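Local coordinates for ribosomal RNA processing protein 6 (Trypanosoma brucei brucei, PDB 4NLC), which probably degrades and trims single-stranded RNA from its 3' end as a 3'-5' exoribonuclease of the exosome component 10/RRP6 family, acting in ribosomal RNA processing, at residues D96-D101 against Q220-F225; D171-L176 against M181-A186; F187-D190 against Q194-L197. The protein carries 1 engineered substitution. One frame throughout, in Å; residues are numbered along the deposited sequence.

Contact 1 of 3, residues D96-D101 against Q220-F225; sequences DLEHHD and QQDTHF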
ATOM      1  N   ASP A  96      -2.677  -6.684   8.391  1.00 26.13           N
ATOM      2  CA  ASP A  96      -3.012  -6.396   7.002  1.00 26.37           C
ATOM      3  C   ASP A  96      -3.431  -4.915   6.877  1.00 30.39           C
ATOM      4  O   ASP A  96      -3.705  -4.247   7.877  1.00 30.35           O
ATOM      5  CB  ASP A  96      -4.062  -7.362   6.418  1.00 28.47           C
ATOM      6  CG  ASP A  96      -4.174  -7.335   4.889  1.00 36.27           C
ATOM      7  OD1 ASP A  96      -3.183  -6.925   4.217  1.00 33.96           O
ATOM      8  OD2 ASP A  96      -5.244  -7.733   4.365  1.00 42.39           O
ATOM      9  N   LEU A  97      -3.438  -4.397   5.658  1.00 26.29           N
ATOM     10  CA  LEU A  97      -3.795  -3.007   5.410  1.00 24.32           C
ATOM     11  C   LEU A  97      -4.736  -2.929   4.226  1.00 26.26           C
ATOM     12  O   LEU A  97      -4.626  -3.745   3.308  1.00 25.92           O
ATOM     13  CB  LEU A  97      -2.520  -2.202   5.038  1.00 24.13           C
ATOM     14  CG  LEU A  97      -1.334  -2.079   6.007  1.00 27.86           C
ATOM     15  CD1 LEU A  97      -0.195  -1.303   5.356  1.00 27.73           C
ATOM     16  CD2 LEU A  97      -1.706  -1.336   7.252  1.00 28.05           C
ATOM     17  N   GLU A  98      -5.620  -1.914   4.205  1.00 22.42           N
ATOM     18  CA  GLU A  98      -6.424  -1.589   3.014  1.00 22.36           C
ATOM     19  C   GLU A  98      -5.910  -0.224   2.526  1.00 27.36           C
ATOM     20  O   GLU A  98      -5.413   0.582   3.329  1.00 27.96           O
ATOM     21  CB  GLU A  98      -7.935  -1.629   3.251  1.00 23.73           C
ATOM     22  CG  GLU A  98      -8.449  -2.971   3.760  1.00 28.91           C
ATOM     23  CD  GLU A  98      -8.226  -4.188   2.879  1.00 42.93           C
ATOM     24  OE1 GLU A  98      -8.026  -4.021   1.656  1.00 31.54           O
ATOM     25  OE2 GLU A  98      -8.268  -5.318   3.416  1.00 47.46           O
ATOM     26  N   HIS A  99      -5.948   0.010   1.227  1.00 25.21           N
ATOM     27  CA  HIS A  99      -5.311   1.192   0.617  1.00 25.43           C
ATOM     28  C   HIS A  99      -6.181   1.855  -0.476  1.00 30.81           C
ATOM     29  O   HIS A  99      -7.138   1.250  -0.962  1.00 32.27           O
ATOM     30  CB  HIS A  99      -3.957   0.692   0.031  1.00 24.93           C
ATOM     31  CG  HIS A  99      -3.018   1.721  -0.519  1.00 27.55           C
ATOM     32  ND1 HIS A  99      -2.962   1.989  -1.873  1.00 29.25           N
ATOM     33  CD2 HIS A  99      -2.032   2.411   0.100  1.00 28.67           C
ATOM     34  CE1 HIS A  99      -2.003   2.889  -2.029  1.00 28.93           C
ATOM     35  NE2 HIS A  99      -1.424   3.186  -0.871  1.00 28.92           N
ATOM     36  N   HIS A 100      -5.858   3.105  -0.835  1.00 25.68           N
ATOM     37  CA  HIS A 100      -6.542   3.841  -1.892  1.00 25.53           C
ATOM     38  C   HIS A 100      -5.507   4.452  -2.841  1.00 29.17           C
ATOM     39  O   HIS A 100      -4.589   5.127  -2.398  1.00 27.03           O
ATOM     40  CB  HIS A 100      -7.493   4.933  -1.334  1.00 25.84           C
ATOM     41  CG  HIS A 100      -8.224   5.654  -2.439  1.00 29.15           C
ATOM     42  ND1 HIS A 100      -9.312   5.075  -3.086  1.00 30.72           N
ATOM     43  CD2 HIS A 100      -7.927   6.823  -3.054  1.00 30.24           C
ATOM     44  CE1 HIS A 100      -9.670   5.932  -4.032  1.00 30.41           C
ATOM     45  NE2 HIS A 100      -8.868   6.999  -4.051  1.00 30.79           N
ATOM     46  N   ASP A 101      -5.697   4.277  -4.134  1.00 28.91           N
ATOM     47  CA  ASP A 101      -4.732   4.791  -5.092  1.00 30.92           C
ATOM     48  C   ASP A 101      -5.320   5.629  -6.208  1.00 33.45           C
ATOM     49  O   ASP A 101      -4.544   6.288  -6.885  1.00 34.58           O
ATOM     50  CB  ASP A 101      -3.869   3.638  -5.681  1.00 35.08           C
ATOM     51  CG  ASP A 101      -4.618   2.500  -6.358  1.00 53.61           C
ATOM     52  OD1 ASP A 101      -5.551   2.782  -7.137  1.00 57.98           O
ATOM     53  OD2 ASP A 101      -4.225   1.331  -6.161  1.00 61.03           O
ATOM     54  N   GLN A 220     -11.887  -7.742   8.776  1.00 25.76           N
ATOM     55  CA  GLN A 220     -11.653  -8.648   9.886  1.00 25.45           C
ATOM     56  C   GLN A 220     -11.121 -10.036   9.419  1.00 32.38           C
ATOM     57  O   GLN A 220     -10.181 -10.560  10.029  1.00 33.49           O
ATOM     58  CB  GLN A 220     -12.960  -8.814  10.681  1.00 25.93           C
ATOM     59  CG  GLN A 220     -12.850  -9.810  11.823  1.00 24.81           C
ATOM     60  CD  GLN A 220     -14.182 -10.141  12.455  1.00 37.47           C
ATOM     61  OE1 GLN A 220     -15.250 -10.055  11.830  1.00 28.40           O
ATOM     62  NE2 GLN A 220     -14.139 -10.530  13.719  1.00 26.82           N
ATOM     63  N   GLN A 221     -11.725 -10.617   8.359  1.00 28.09           N
ATOM     64  CA  GLN A 221     -11.381 -11.958   7.885  1.00 28.55           C
ATOM     65  C   GLN A 221     -10.014 -12.062   7.199  1.00 31.78           C
ATOM     66  O   GLN A 221      -9.483 -13.169   7.124  1.00 32.74           O
ATOM     67  CB  GLN A 221     -12.492 -12.528   7.006  1.00 30.79           C
ATOM     68  CG  GLN A 221     -13.595 -13.175   7.826  1.00 37.22           C
ATOM     69  CD  GLN A 221     -14.790 -13.525   6.995  1.00 53.57           C
ATOM     70  OE1 GLN A 221     -14.689 -14.198   5.974  1.00 49.33           O
ATOM     71  NE2 GLN A 221     -15.954 -13.063   7.411  1.00 51.50           N
ATOM     72  N   ASP A 222      -9.412 -10.922   6.779  1.00 27.88           N
ATOM     73  CA  ASP A 222      -8.082 -10.892   6.181  1.00 28.46           C
ATOM     74  C   ASP A 222      -6.985 -11.193   7.226  1.00 32.73           C
ATOM     75  O   ASP A 222      -5.917 -11.672   6.836  1.00 32.42           O
ATOM     76  CB  ASP A 222      -7.813  -9.536   5.495  1.00 31.42           C
ATOM     77  CG  ASP A 222      -8.308  -9.401   4.062  1.00 48.23           C
ATOM     78  OD1 ASP A 222      -8.838 -10.402   3.510  1.00 49.31           O
ATOM     79  OD2 ASP A 222      -8.156  -8.307   3.487  1.00 58.84           O
ATOM     80  N   THR A 223      -7.253 -10.953   8.552  1.00 27.36           N
ATOM     81  CA  THR A 223      -6.267 -11.257   9.596  1.00 26.52           C
ATOM     82  C   THR A 223      -6.706 -12.362  10.556  1.00 31.07           C
ATOM     83  O   THR A 223      -5.859 -13.000  11.177  1.00 30.63           O
ATOM     84  CB  THR A 223      -5.884 -10.000  10.386  1.00 29.35           C
ATOM     85  OG1 THR A 223      -7.045  -9.442  11.018  1.00 25.09           O
ATOM     86  CG2 THR A 223      -5.163  -8.975   9.548  1.00 28.35           C
ATOM     87  N   HIS A 224      -8.024 -12.533  10.742  1.00 28.96           N
ATOM     88  CA  HIS A 224      -8.643 -13.497  11.670  1.00 28.73           C
ATOM     89  C   HIS A 224      -8.069 -14.934  11.612  1.00 31.31           C
ATOM     90  O   HIS A 224      -7.899 -15.564  12.666  1.00 31.14           O
ATOM     91  CB  HIS A 224     -10.155 -13.509  11.451  1.00 29.83           C
ATOM     92  CG  HIS A 224     -10.875 -14.448  12.362  1.00 33.54           C
ATOM     93  ND1 HIS A 224     -11.275 -14.059  13.619  1.00 34.84           N
ATOM     94  CD2 HIS A 224     -11.222 -15.744  12.167  1.00 35.31           C
ATOM     95  CE1 HIS A 224     -11.853 -15.123  14.153  1.00 35.13           C
ATOM     96  NE2 HIS A 224     -11.830 -16.165  13.317  1.00 35.67           N
ATOM     97  N   PHE A 225      -7.713 -15.421  10.406  1.00 25.70           N
ATOM     98  CA  PHE A 225      -7.187 -16.786  10.251  1.00 26.19           C
ATOM     99  C   PHE A 225      -5.653 -16.857  10.092  1.00 29.69           C
ATOM    100  O   PHE A 225      -5.094 -17.956  10.038  1.00 28.57           O
ATOM    101  CB  PHE A 225      -7.865 -17.498   9.056  1.00 26.86           C
ATOM    102  CG  PHE A 225      -9.371 -17.348   8.979  1.00 27.95           C
ATOM    103  CD1 PHE A 225     -10.211 -18.242   9.634  1.00 30.55           C
ATOM    104  CD2 PHE A 225      -9.948 -16.350   8.207  1.00 28.29           C
ATOM    105  CE1 PHE A 225     -11.597 -18.122   9.536  1.00 30.41           C
ATOM    106  CE2 PHE A 225     -11.333 -16.204   8.153  1.00 31.20           C
ATOM    107  CZ  PHE A 225     -12.147 -17.114   8.781  1.00 29.61           C
TER
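Asp-222 OD2 is approached by two further carboxylate oxygens, Glu-98 OE2 at 3.0 Å and Asp-96 OD2 at 3.1 Å. All three atoms are acceptors, so nothing here counts as a hydrogen bond; the geometry is that of acidic groups converging on one point. The carboxylate planes of Asp-96 and Asp-222 are turned 52° against each other, while those of Glu-98 and Asp-222 differ by 36°, although the latter two side chains cross at about a right angle. Glu-98 reaches this point through a bend at its second torsion (chi2 -60°), which carries OE2 from the strand to Asp-222. Asp-96 divides its oxygens: OD2 lies 3.3 Å from Asp-222 CB, and OD1 accepts a weak bond from the next backbone amide, Leu-97 N, at 2.9 Å. That bond may help set the rotation of the carboxylate. Beside the acids, Thr-223 CG2 packs on the backbone and root of Asp-96, 3.6 Å from its N and 3.7 Å from its CB, while Thr-223 OG1 is hydrogen-bonded to Ser-115 OG. Asp-154 OD2 also comes close to Asp-96 OD1. Asp-96 and Glu-98, separated by one residue on a strand, with Asp-154 and Asp-222 on two helices, match the DEDD pattern of RNase H-like exonucleases, in which such a cluster holds catalytic metal ions; the placement is consistent with that role. The contact buries 150 Å² in all. The axes of residues 96-100 and 220-224 run roughly antiparallel, 8.8 Å apart at closest; they belong to strand 92-100 and helix 213-224. Strand 108-115 pairs with the former through backbone bonds from Asp-96 to Gln-113, helix 152-162 packs on Leu-97, and Leu-185 of helix 185-193 touches Asp-222.

Contact 2 of 3, residues D171-L176 against M181-A186; sequences DTSIAL and MPHSLA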
ATOM      1  N   ASP A 171       6.368 -13.251   6.638  1.00 24.97           N
ATOM      2  CA  ASP A 171       5.463 -13.169   5.500  1.00 23.67           C
ATOM      3  C   ASP A 171       5.009 -14.580   5.109  1.00 27.24           C
ATOM      4  O   ASP A 171       5.816 -15.380   4.630  1.00 26.49           O
ATOM      5  CB  ASP A 171       6.139 -12.424   4.335  1.00 23.91           C
ATOM      6  CG  ASP A 171       5.212 -12.073   3.172  1.00 29.33           C
ATOM      7  OD1 ASP A 171       4.304 -12.884   2.857  1.00 28.11           O
ATOM      8  OD2 ASP A 171       5.449 -11.047   2.524  1.00 30.41           O
ATOM      9  N   THR A 172       3.720 -14.880   5.335  1.00 22.79           N
ATOM     10  CA  THR A 172       3.137 -16.200   5.069  1.00 22.64           C
ATOM     11  C   THR A 172       3.074 -16.533   3.554  1.00 25.75           C
ATOM     12  O   THR A 172       3.029 -17.712   3.190  1.00 26.80           O
ATOM     13  CB  THR A 172       1.776 -16.375   5.776  1.00 25.84           C
ATOM     14  OG1 THR A 172       0.976 -15.223   5.564  1.00 23.42           O
ATOM     15  CG2 THR A 172       1.924 -16.618   7.258  1.00 17.99           C
ATOM     16  N   SER A 173       3.102 -15.509   2.688  1.00 20.88           N
ATOM     17  CA  SER A 173       3.110 -15.731   1.255  1.00 21.31           C
ATOM     18  C   SER A 173       4.521 -16.220   0.848  1.00 25.79           C
ATOM     19  O   SER A 173       4.629 -17.150   0.053  1.00 24.75           O
ATOM     20  CB  SER A 173       2.701 -14.462   0.511  1.00 25.27           C
ATOM     21  OG  SER A 173       2.782 -14.658  -0.889  1.00 35.05           O
ATOM     22  N   ILE A 174       5.585 -15.655   1.457  1.00 23.76           N
ATOM     23  CA  ILE A 174       6.970 -16.088   1.206  1.00 24.79           C
ATOM     24  C   ILE A 174       7.130 -17.543   1.677  1.00 30.67           C
ATOM     25  O   ILE A 174       7.753 -18.330   0.967  1.00 32.81           O
ATOM     26  CB  ILE A 174       8.042 -15.115   1.792  1.00 27.55           C
ATOM     27  CG1 ILE A 174       7.983 -13.725   1.085  1.00 27.20           C
ATOM     28  CG2 ILE A 174       9.463 -15.720   1.706  1.00 26.35           C
ATOM     29  CD1 ILE A 174       8.962 -12.684   1.651  1.00 23.59           C
ATOM     30  N   ALA A 175       6.513 -17.914   2.828  1.00 26.29           N
ATOM     31  CA  ALA A 175       6.518 -19.298   3.337  1.00 26.19           C
ATOM     32  C   ALA A 175       5.941 -20.252   2.278  1.00 27.79           C
ATOM     33  O   ALA A 175       6.577 -21.234   1.931  1.00 27.13           O
ATOM     34  CB  ALA A 175       5.696 -19.392   4.621  1.00 26.74           C
ATOM     35  N   LEU A 176       4.772 -19.913   1.712  1.00 25.29           N
ATOM     36  CA  LEU A 176       4.105 -20.741   0.685  1.00 24.09           C
ATOM     37  C   LEU A 176       4.941 -20.858  -0.604  1.00 27.29           C
ATOM     38  O   LEU A 176       5.101 -21.969  -1.110  1.00 26.50           O
ATOM     39  CB  LEU A 176       2.669 -20.250   0.443  1.00 23.44           C
ATOM     40  CG  LEU A 176       1.641 -20.649   1.540  1.00 26.18           C
ATOM     41  CD1 LEU A 176       0.367 -19.819   1.462  1.00 24.43           C
ATOM     42  CD2 LEU A 176       1.240 -22.119   1.434  1.00 25.74           C
ATOM     43  N   MET A 181       4.326 -23.855  -3.252  1.00 30.06           N
ATOM     44  CA  MET A 181       2.897 -24.060  -3.370  1.00 31.77           C
ATOM     45  C   MET A 181       2.156 -22.732  -3.650  1.00 32.20           C
ATOM     46  O   MET A 181       2.792 -21.671  -3.599  1.00 29.00           O
ATOM     47  CB  MET A 181       2.285 -24.896  -2.184  1.00 34.99           C
ATOM     48  CG  MET A 181       2.694 -24.533  -0.809  1.00 39.24           C
ATOM     49  SD  MET A 181       2.333 -25.855   0.424  1.00 44.41           S
ATOM     50  CE  MET A 181       0.489 -25.832   0.462  1.00 41.26           C
ATOM     51  N   PRO A 182       0.838 -22.782  -4.009  1.00 28.10           N
ATOM     52  CA  PRO A 182       0.078 -21.531  -4.223  1.00 27.41           C
ATOM     53  C   PRO A 182       0.173 -20.611  -3.005  1.00 32.31           C
ATOM     54  O   PRO A 182       0.367 -21.075  -1.885  1.00 31.67           O
ATOM     55  CB  PRO A 182      -1.351 -22.023  -4.488  1.00 29.26           C
ATOM     56  CG  PRO A 182      -1.162 -23.424  -5.036  1.00 33.81           C
ATOM     57  CD  PRO A 182      -0.030 -23.968  -4.203  1.00 29.29           C
ATOM     58  N   HIS A 183       0.135 -19.303  -3.223  1.00 29.95           N
ATOM     59  CA  HIS A 183       0.436 -18.391  -2.127  1.00 28.45           C
ATOM     60  C   HIS A 183      -0.468 -17.171  -1.974  1.00 30.36           C
ATOM     61  O   HIS A 183      -0.097 -16.287  -1.196  1.00 29.62           O
ATOM     62  CB  HIS A 183       1.905 -17.947  -2.258  1.00 29.28           C
ATOM     63  CG  HIS A 183       2.290 -17.651  -3.667  1.00 33.09           C
ATOM     64  ND1 HIS A 183       2.604 -18.665  -4.550  1.00 35.50           N
ATOM     65  CD2 HIS A 183       2.317 -16.475  -4.330  1.00 34.95           C
ATOM     66  CE1 HIS A 183       2.867 -18.076  -5.705  1.00 35.12           C
ATOM     67  NE2 HIS A 183       2.716 -16.762  -5.621  1.00 35.44           N
ATOM     68  N   SER A 184      -1.675 -17.135  -2.594  1.00 26.47           N
ATOM     69  CA  SER A 184      -2.594 -16.019  -2.321  1.00 26.03           C
ATOM     70  C   SER A 184      -3.219 -16.187  -0.923  1.00 29.92           C
ATOM     71  O   SER A 184      -3.179 -17.292  -0.352  1.00 28.74           O
ATOM     72  CB  SER A 184      -3.683 -15.912  -3.380  1.00 28.11           C
ATOM     73  OG  SER A 184      -4.733 -16.839  -3.156  1.00 32.09           O
ATOM     74  N   LEU A 185      -3.797 -15.098  -0.376  1.00 27.77           N
ATOM     75  CA  LEU A 185      -4.434 -15.141   0.927  1.00 28.01           C
ATOM     76  C   LEU A 185      -5.651 -16.068   0.919  1.00 30.41           C
ATOM     77  O   LEU A 185      -5.781 -16.900   1.821  1.00 27.91           O
ATOM     78  CB  LEU A 185      -4.803 -13.735   1.470  1.00 27.45           C
ATOM     79  CG  LEU A 185      -5.501 -13.725   2.840  1.00 30.88           C
ATOM     80  CD1 LEU A 185      -4.571 -14.211   3.951  1.00 31.41           C
ATOM     81  CD2 LEU A 185      -6.025 -12.365   3.169  1.00 30.51           C
ATOM     82  N   ALA A 186      -6.519 -15.923  -0.103  1.00 28.12           N
ATOM     83  CA  ALA A 186      -7.705 -16.756  -0.277  1.00 28.77           C
ATOM     84  C   ALA A 186      -7.291 -18.226  -0.304  1.00 31.33           C
ATOM     85  O   ALA A 186      -7.935 -19.023   0.364  1.00 32.85           O
ATOM     86  CB  ALA A 186      -8.439 -16.393  -1.572  1.00 30.10           C
TER
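Leu-176 and Met-181 meet twice, through backbone and side chain. Met-181 N donates to Leu-176 O at 3.0 Å, nearly straight at hydrogen but tilted 32° from the carbonyl plane, and Leu-176 CD2 packs on Met-181 CG at 3.6 Å. The two side chains cross obliquely; the methionine folds at its third torsion, keeping SD and CE near the same leucine methyl. Leu-176 continues along the returning chain: its CB lies 3.4 Å from Pro-182 O and 3.6 Å from His-183 CB, so the leucine lies between its helix and the returning chain. At the next turn back, Ser-173 OG makes a weak bond of 3.3 Å to His-183 O, one not settled because the proton has another acceptor within reach. That same carbonyl oxygen is also bonded by His-149 NE2.

The loop that presents these atoms is itself held in shape. His-183 CG stands between its own backbone N and carbonyl carbon (chi1 42°), a rotation that turns ND1 back to donate to Met-181 O at 3.2 Å; the acceptor lies in the ring plane, on a carbonyl lone pair, and the bond is almost straight at 170°. On the other segment, Asp-171 is the N-cap: its OD1 accepts from Ser-173 N at 2.9 Å and more weakly from Ile-174 N. Ser-184 likewise caps the following helix through Phe-187 N.

The contact closes the short connection between helices 172-178 and 185-193, just past edge strand 169-171 of the exonuclease sheet. Helix 226-238 packs against Leu-176 and Ala-175, and helix 249-261 against Ile-174.

Contact 3 of 3, residues F187-D190 against Q194-L197; sequences FAVD and QVKL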
ATOM      1  N   PHE A 187      -6.197 -18.583  -1.043  1.00 24.29           N
ATOM      2  CA  PHE A 187      -5.712 -19.963  -1.071  1.00 22.74           C
ATOM      3  C   PHE A 187      -5.385 -20.475   0.337  1.00 28.29           C
ATOM      4  O   PHE A 187      -5.892 -21.528   0.702  1.00 29.10           O
ATOM      5  CB  PHE A 187      -4.490 -20.156  -2.002  1.00 22.74           C
ATOM      6  CG  PHE A 187      -3.825 -21.488  -1.751  1.00 24.06           C
ATOM      7  CD1 PHE A 187      -4.405 -22.674  -2.203  1.00 26.67           C
ATOM      8  CD2 PHE A 187      -2.652 -21.570  -1.006  1.00 26.58           C
ATOM      9  CE1 PHE A 187      -3.806 -23.911  -1.940  1.00 28.57           C
ATOM     10  CE2 PHE A 187      -2.053 -22.812  -0.743  1.00 29.45           C
ATOM     11  CZ  PHE A 187      -2.631 -23.976  -1.220  1.00 27.40           C
ATOM     12  N   ALA A 188      -4.533 -19.746   1.106  1.00 24.83           N
ATOM     13  CA  ALA A 188      -4.081 -20.131   2.455  1.00 24.95           C
ATOM     14  C   ALA A 188      -5.244 -20.394   3.394  1.00 29.26           C
ATOM     15  O   ALA A 188      -5.273 -21.419   4.076  1.00 29.53           O
ATOM     16  CB  ALA A 188      -3.177 -19.039   3.047  1.00 25.62           C
ATOM     17  N   VAL A 189      -6.215 -19.474   3.418  1.00 26.48           N
ATOM     18  CA  VAL A 189      -7.387 -19.582   4.280  1.00 26.22           C
ATOM     19  C   VAL A 189      -8.236 -20.778   3.859  1.00 32.75           C
ATOM     20  O   VAL A 189      -8.646 -21.570   4.712  1.00 34.33           O
ATOM     21  CB  VAL A 189      -8.165 -18.246   4.396  1.00 27.52           C
ATOM     22  CG1 VAL A 189      -9.440 -18.422   5.207  1.00 27.00           C
ATOM     23  CG2 VAL A 189      -7.281 -17.160   5.022  1.00 26.16           C
ATOM     24  N   ASP A 190      -8.441 -20.963   2.558  1.00 30.31           N
ATOM     25  CA  ASP A 190      -9.209 -22.115   2.089  1.00 31.07           C
ATOM     26  C   ASP A 190      -8.453 -23.449   2.308  1.00 35.52           C
ATOM     27  O   ASP A 190      -9.062 -24.430   2.716  1.00 34.85           O
ATOM     28  CB  ASP A 190      -9.637 -21.902   0.634  1.00 33.13           C
ATOM     29  CG  ASP A 190     -10.490 -22.988   0.009  1.00 50.06           C
ATOM     30  OD1 ASP A 190     -11.238 -23.664   0.753  1.00 53.86           O
ATOM     31  OD2 ASP A 190     -10.465 -23.114  -1.228  1.00 56.73           O
ATOM     32  N   GLN A 194     -10.389 -24.112   5.423  1.00 40.69           N
ATOM     33  CA  GLN A 194     -11.558 -24.532   4.642  1.00 42.03           C
ATOM     34  C   GLN A 194     -12.669 -23.455   4.664  1.00 46.38           C
ATOM     35  O   GLN A 194     -13.865 -23.780   4.708  1.00 48.10           O
ATOM     36  CB  GLN A 194     -12.069 -25.928   5.067  1.00 44.67           C
ATOM     37  CG  GLN A 194     -11.297 -27.090   4.467  1.00 59.19           C
ATOM     38  CD  GLN A 194     -12.093 -28.374   4.544  1.00 87.61           C
ATOM     39  OE1 GLN A 194     -13.332 -28.383   4.511  1.00 86.79           O
ATOM     40  NE2 GLN A 194     -11.398 -29.498   4.627  1.00 81.25           N
ATOM     41  N   VAL A 195     -12.245 -22.175   4.645  1.00 40.18           N
ATOM     42  CA  VAL A 195     -13.093 -20.978   4.612  1.00 39.14           C
ATOM     43  C   VAL A 195     -12.839 -20.264   3.257  1.00 42.24           C
ATOM     44  O   VAL A 195     -11.681 -19.989   2.905  1.00 39.84           O
ATOM     45  CB  VAL A 195     -12.829 -20.012   5.823  1.00 41.86           C
ATOM     46  CG1 VAL A 195     -13.559 -18.674   5.663  1.00 40.96           C
ATOM     47  CG2 VAL A 195     -13.190 -20.658   7.157  1.00 42.23           C
ATOM     48  N   LYS A 196     -13.925 -19.938   2.528  1.00 39.01           N
ATOM     49  CA  LYS A 196     -13.807 -19.192   1.280  1.00 39.29           C
ATOM     50  C   LYS A 196     -13.943 -17.710   1.569  1.00 43.02           C
ATOM     51  O   LYS A 196     -14.978 -17.266   2.065  1.00 42.60           O
ATOM     52  CB  LYS A 196     -14.809 -19.665   0.215  1.00 43.25           C
ATOM     53  CG  LYS A 196     -14.267 -20.825  -0.593  1.00 57.63           C
ATOM     54  CD  LYS A 196     -14.069 -20.480  -2.068  1.00 73.00           C
ATOM     55  CE  LYS A 196     -13.189 -21.507  -2.740  1.00 84.05           C
ATOM     56  NZ  LYS A 196     -12.979 -21.229  -4.182  1.00 93.61           N
ATOM     57  N   LEU A 197     -12.871 -16.954   1.313  1.00 39.47           N
ATOM     58  CA  LEU A 197     -12.857 -15.513   1.518  1.00 38.93           C
ATOM     59  C   LEU A 197     -13.697 -14.813   0.457  1.00 48.75           C
ATOM     60  O   LEU A 197     -13.776 -15.293  -0.677  1.00 48.69           O
ATOM     61  CB  LEU A 197     -11.427 -14.967   1.527  1.00 36.91           C
ATOM     62  CG  LEU A 197     -10.538 -15.296   2.742  1.00 39.17           C
ATOM     63  CD1 LEU A 197      -9.247 -14.487   2.694  1.00 37.89           C
ATOM     64  CD2 LEU A 197     -11.252 -15.031   4.061  1.00 38.66           C
TER
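Val-189 sets its methyls against the chain as it leaves the helix: CG1 touches Val-195 CB at 3.8 Å and Leu-197 CD2 at 4.0 Å, while CG2 faces Leu-197 CD1. It meets Val-195 aslant and Leu-197 at about a right angle, so that the valine is met by two apolar residues of the exit segment. Because CG1 is anti to the backbone N (chi1 175°), it is this branch that comes up to the returning backbone, where Val-195 O is 3.6 Å from it. The same oxygen rests 3.4 Å from Asp-190 CA.

What folds the chain back is the end of helix 185-193. Gln-194 is the first residue to leave helical geometry, and it does so with positive phi (62°), a left-handed helical conformation of the kind that commonly terminates an alpha-helix. Its N still donates to Asp-190 O at 3.0 Å, but weakly, with a bend to 128° at the hydrogen; the same oxygen receives a CA-H...O approach from Gln-194 CA at 3.2 Å. A weak, bent i to i+4 bond and the CA-H...O contact thus use one oxygen. Within the RNase H-like exonuclease domain this exit starts the loop that leads on to helix 213-224.

On the solvent side, Lys-196 slants over Asp-190. Its CE approaches Asp-190 OD2 at 3.5 Å, whereas NZ stops at 4.3 Å from that oxygen, beyond a salt bridge, so any attraction between the charges is probably modest. On the inward side, Phe-225 packs on both Val-189 and Val-195.

Overall arrangement
Contact 1 is buried, and its centre lies about 11 Å from the centre of the chain; the centre of contact 2, partly buried, lies about 18 Å from that point, and the centre of contact 3, at the surface, about 23 Å from it. Chemistry follows place: crowded carboxylates in contact 1; helix caps, backbone and side-chain bonds, and one packed leucine in contact 2; valine-leucine packing at a helix exit in contact 3. Contacts 2 and 3 share helix 185-193, touching where Leu-185 CG meets Leu-197 CD1 at 3.8 Å. Both lie in the chain between the two segments of contact 1 and pack against residues 220-225, where Leu-197 CD2 is 4.0 Å from Gln-221 O. All belong to the exonuclease domain.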